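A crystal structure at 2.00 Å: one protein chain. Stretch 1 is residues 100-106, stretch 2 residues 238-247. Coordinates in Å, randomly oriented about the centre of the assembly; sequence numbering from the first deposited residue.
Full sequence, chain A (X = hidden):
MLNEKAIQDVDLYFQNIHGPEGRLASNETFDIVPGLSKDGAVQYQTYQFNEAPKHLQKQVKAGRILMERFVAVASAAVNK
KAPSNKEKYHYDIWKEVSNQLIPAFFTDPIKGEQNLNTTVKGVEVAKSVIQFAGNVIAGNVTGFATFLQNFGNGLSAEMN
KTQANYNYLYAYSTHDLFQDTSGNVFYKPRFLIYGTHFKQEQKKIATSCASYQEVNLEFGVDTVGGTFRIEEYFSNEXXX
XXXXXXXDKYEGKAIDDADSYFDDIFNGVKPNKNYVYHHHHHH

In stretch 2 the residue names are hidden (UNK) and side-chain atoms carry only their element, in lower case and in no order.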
# COMPACT_ATOMS: atom_id res chain seq x y z
N GLN A 100 14.51 -2.21 -5.95
CA GLN A 100 14.87 -3.27 -6.89
C GLN A 100 13.73 -3.54 -7.87
O GLN A 100 13.98 -3.72 -9.07
CB GLN A 100 15.29 -4.53 -6.14
CG GLN A 100 16.55 -4.38 -5.32
CD GLN A 100 17.77 -3.98 -6.15
OE1 GLN A 100 18.38 -2.94 -5.90
NE2 GLN A 100 18.12 -4.79 -7.14
N LEU A 101 12.49 -3.53 -7.37
CA LEU A 101 11.28 -3.74 -8.18
C LEU A 101 10.98 -2.60 -9.16
O LEU A 101 10.59 -2.85 -10.31
CB LEU A 101 10.04 -3.97 -7.28
CG LEU A 101 10.00 -5.24 -6.43
CD1 LEU A 101 8.83 -5.25 -5.43
CD2 LEU A 101 10.00 -6.52 -7.29
N ILE A 102 11.12 -1.36 -8.69
CA ILE A 102 10.68 -0.16 -9.42
C ILE A 102 11.35 0.07 -10.80
O ILE A 102 10.64 0.23 -11.79
CB ILE A 102 10.73 1.14 -8.50
CG1 ILE A 102 9.81 1.00 -7.26
CG2 ILE A 102 10.43 2.44 -9.28
CD1 ILE A 102 8.37 0.65 -7.55
N PRO A 103 12.69 0.06 -10.87
CA PRO A 103 13.37 0.21 -12.18
C PRO A 103 13.00 -0.90 -13.17
O PRO A 103 12.92 -0.65 -14.38
CB PRO A 103 14.85 0.09 -11.81
CG PRO A 103 14.93 0.45 -10.38
CD PRO A 103 13.67 -0.07 -9.77
N ALA A 104 12.73 -2.09 -12.63
CA ALA A 104 12.43 -3.28 -13.43
C ALA A 104 11.07 -3.27 -14.11
O ALA A 104 10.96 -3.62 -15.29
CB ALA A 104 12.58 -4.52 -12.56
N PHE A 105 10.02 -2.86 -13.38
CA PHE A 105 8.64 -3.03 -13.85
C PHE A 105 7.79 -1.76 -13.81
O PHE A 105 6.62 -1.77 -14.19
CB PHE A 105 7.93 -4.09 -13.00
CG PHE A 105 8.65 -5.40 -12.91
CD1 PHE A 105 8.66 -6.28 -13.99
CD2 PHE A 105 9.28 -5.78 -11.74
CE1 PHE A 105 9.30 -7.50 -13.91
CE2 PHE A 105 9.94 -7.01 -11.63
CZ PHE A 105 9.95 -7.87 -12.72
N PHE A 106 8.38 -0.66 -13.36
CA PHE A 106 7.58 0.54 -13.09
C PHE A 106 8.18 1.79 -13.73
O PHE A 106 9.32 1.79 -14.21
CB PHE A 106 7.42 0.75 -11.58
CG PHE A 106 6.65 -0.34 -10.88
CD1 PHE A 106 5.31 -0.16 -10.57
CD2 PHE A 106 7.26 -1.53 -10.50
CE1 PHE A 106 4.58 -1.16 -9.94
CE2 PHE A 106 6.55 -2.53 -9.87
CZ PHE A 106 5.20 -2.35 -9.58
N UNK A 238 6.70 -10.13 -24.54
CA UNK A 238 7.95 -10.51 -23.88
C UNK A 238 8.11 -9.77 -22.53
O UNK A 238 8.80 -10.26 -21.64
c UNK A 238 9.20 -10.30 -24.79
c UNK A 238 8.88 -10.63 -26.25
o UNK A 238 9.67 -8.95 -24.68
N UNK A 239 7.47 -8.62 -22.40
CA UNK A 239 7.40 -7.93 -21.11
C UNK A 239 6.35 -8.59 -20.20
O UNK A 239 6.60 -8.80 -19.00
c UNK A 239 8.02 -4.74 -17.98
c UNK A 239 5.75 -5.23 -19.53
c UNK A 239 7.12 -6.43 -21.28
c UNK A 239 7.00 -5.68 -19.97
c UNK A 239 8.12 -5.43 -19.19
c UNK A 239 6.77 -4.29 -17.55
c UNK A 239 5.63 -4.54 -18.32
N UNK A 240 5.19 -8.92 -20.76
CA UNK A 240 4.16 -9.69 -20.04
C UNK A 240 4.76 -10.98 -19.45
O UNK A 240 4.42 -11.37 -18.32
c UNK A 240 0.60 -10.76 -21.15
n UNK A 240 -0.75 -12.14 -19.51
c UNK A 240 2.99 -10.01 -20.97
c UNK A 240 1.90 -10.88 -20.37
c UNK A 240 -0.33 -11.95 -20.93
N UNK A 241 5.66 -11.62 -20.20
CA UNK A 241 6.29 -12.87 -19.77
C UNK A 241 7.29 -12.72 -18.63
O UNK A 241 7.30 -13.56 -17.72
n UNK A 241 7.67 -15.94 -24.86
c UNK A 241 6.95 -13.61 -20.94
c UNK A 241 5.97 -14.41 -21.78
c UNK A 241 7.37 -14.87 -23.85
c UNK A 241 6.68 -15.46 -22.63
N UNK A 242 8.12 -11.69 -18.66
CA UNK A 242 9.06 -11.50 -17.54
C UNK A 242 8.33 -11.13 -16.24
O UNK A 242 8.72 -11.60 -15.17
c UNK A 242 11.38 -7.62 -16.50
c UNK A 242 10.24 -10.56 -17.86
c UNK A 242 11.22 -8.24 -17.90
c UNK A 242 9.93 -9.08 -18.00
n UNK A 242 12.79 -7.51 -16.02
N UNK A 243 7.28 -10.32 -16.35
CA UNK A 243 6.39 -9.99 -15.23
C UNK A 243 5.80 -11.28 -14.64
O UNK A 243 6.04 -11.58 -13.47
c UNK A 243 5.87 -7.62 -16.03
c UNK A 243 4.20 -8.83 -14.55
c UNK A 243 5.27 -8.99 -15.65
N UNK A 244 5.09 -12.05 -15.48
CA UNK A 244 4.40 -13.27 -15.04
C UNK A 244 5.32 -14.32 -14.44
O UNK A 244 4.97 -14.92 -13.42
c UNK A 244 2.33 -13.07 -16.51
o UNK A 244 1.92 -12.23 -15.67
o UNK A 244 1.77 -13.27 -17.61
c UNK A 244 3.58 -13.88 -16.19
N UNK A 245 6.49 -14.53 -15.06
CA UNK A 245 7.47 -15.49 -14.57
C UNK A 245 8.05 -15.08 -13.22
O UNK A 245 8.21 -15.91 -12.32
c UNK A 245 8.61 -15.70 -15.58
n UNK A 245 8.89 -16.31 -17.92
c UNK A 245 8.19 -16.53 -16.81
o UNK A 245 7.27 -17.34 -16.76
N UNK A 246 8.39 -13.81 -13.09
CA UNK A 246 8.94 -13.27 -11.85
C UNK A 246 7.92 -13.40 -10.71
O UNK A 246 8.24 -13.90 -9.63
c UNK A 246 11.12 -11.16 -10.40
c UNK A 246 9.78 -11.11 -10.80
c UNK A 246 9.33 -11.80 -12.05
c UNK A 246 8.87 -10.39 -10.02
c UNK A 246 9.30 -9.75 -8.86
c UNK A 246 10.64 -9.84 -8.46
c UNK A 246 11.55 -10.53 -9.24
N UNK A 247 6.69 -12.96 -10.97
CA UNK A 247 5.61 -13.07 -9.99
C UNK A 247 5.32 -14.52 -9.57
O UNK A 247 5.12 -14.81 -8.39
c UNK A 247 4.34 -12.37 -10.50
c UNK A 247 2.97 -10.35 -10.96
c UNK A 247 4.35 -10.83 -10.63
c UNK A 247 4.86 -10.13 -9.35

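Position 238 carries three side-chain atoms, a carbon bearing one oxygen and one carbon. Branching at CB with a hydroxyl is the pattern of threonine; Thr238 is out of reach of stretch 1 and takes no part in the contact.

Position 239 has seven carbons, one leading into a six-membered ring, with no hetero atom, and the ring lies against Ala104 and Phe105. That is phenylalanine. The CA-to-CB bond points sideways, but the end of the side chain, with chi1 at 178° (t), comes nearer to stretch 1. Phe239 CE1 lies 4.1 Å from Ala104 O, and CZ of Phe239 is 4.2 Å from Phe105 O; both oxygens sit at the ring edge, near its plane.

At 240, four carbons in a row end in a nitrogen, which identifies lysine. Lys240 is out of reach of stretch 1, its chain extended through chi3 before chi4 turns to 60°.

Position 241 repeats the pattern of four carbons and a terminal nitrogen, so it too is lysine. Lys241 is exposed, out of reach of stretch 1, and touches a crystal neighbour.

Position 242 is a third unbranched chain of four carbons and one nitrogen, but this one reaches stretch 1. It is lysine, and its chi1 of 71° (p) accompanies a chain whose end comes nearer than its sideways CA-to-CB bond suggests. Lys242 CE approaches Phe105 CE1 to 3.3 Å, so the closest approach is carbon to carbon.

Position 243 has three carbons, the first carrying the other two, and one branch packs on Phe105: a fork at CB without oxygen, hence valine. Val243 CG2 packs 3.7 Å from Phe105 CD1, and here the backbones come nearest, with CA of Phe105 and CA of Val243 7.4 Å apart.

At 244, two carbons, the second bearing two oxygens, give aspartate. Asp244 does not touch stretch 1; its OD2 lies 3.4 Å from Lys240 NZ, a salt bridge with a weak hydrogen bond, spanning one helical turn.

Position 245 has two carbons, the second carrying one oxygen and one nitrogen. This amide is asparagine, and Asn245 is exposed and remote from stretch 1.

Position 246 again shows one carbon followed by a six-carbon ring, which meets Leu101 and Phe105, so it is phenylalanine, with CB directed toward stretch 1. Phe246 CZ lies 3.6 Å from Leu101 CD2, while Phe105 CZ lies over one ring face, 3.8 Å from Phe246 CG.

Position 247 has four carbons forked at the second, the skeleton of leucine. Leu247 makes no contact with stretch 1.

The contact works as a knob in a hole. Phe105 sits among Phe239, Lys242, Val243 and Phe246, successive steps of three, one and three, which gather on one face of the helix. The Phe105 and Phe246 rings pair obliquely, with centroids 5.1 Å apart and planes at 47°. The helices run nearly antiparallel at 156°, with axes 12.1 Å apart at closest approach, and no hydrogen bond crosses between them: side-chain packing joins the stretches, burying 307 Å² in total.

Stretch 2, residues 238-247: TFKKKVDNFL
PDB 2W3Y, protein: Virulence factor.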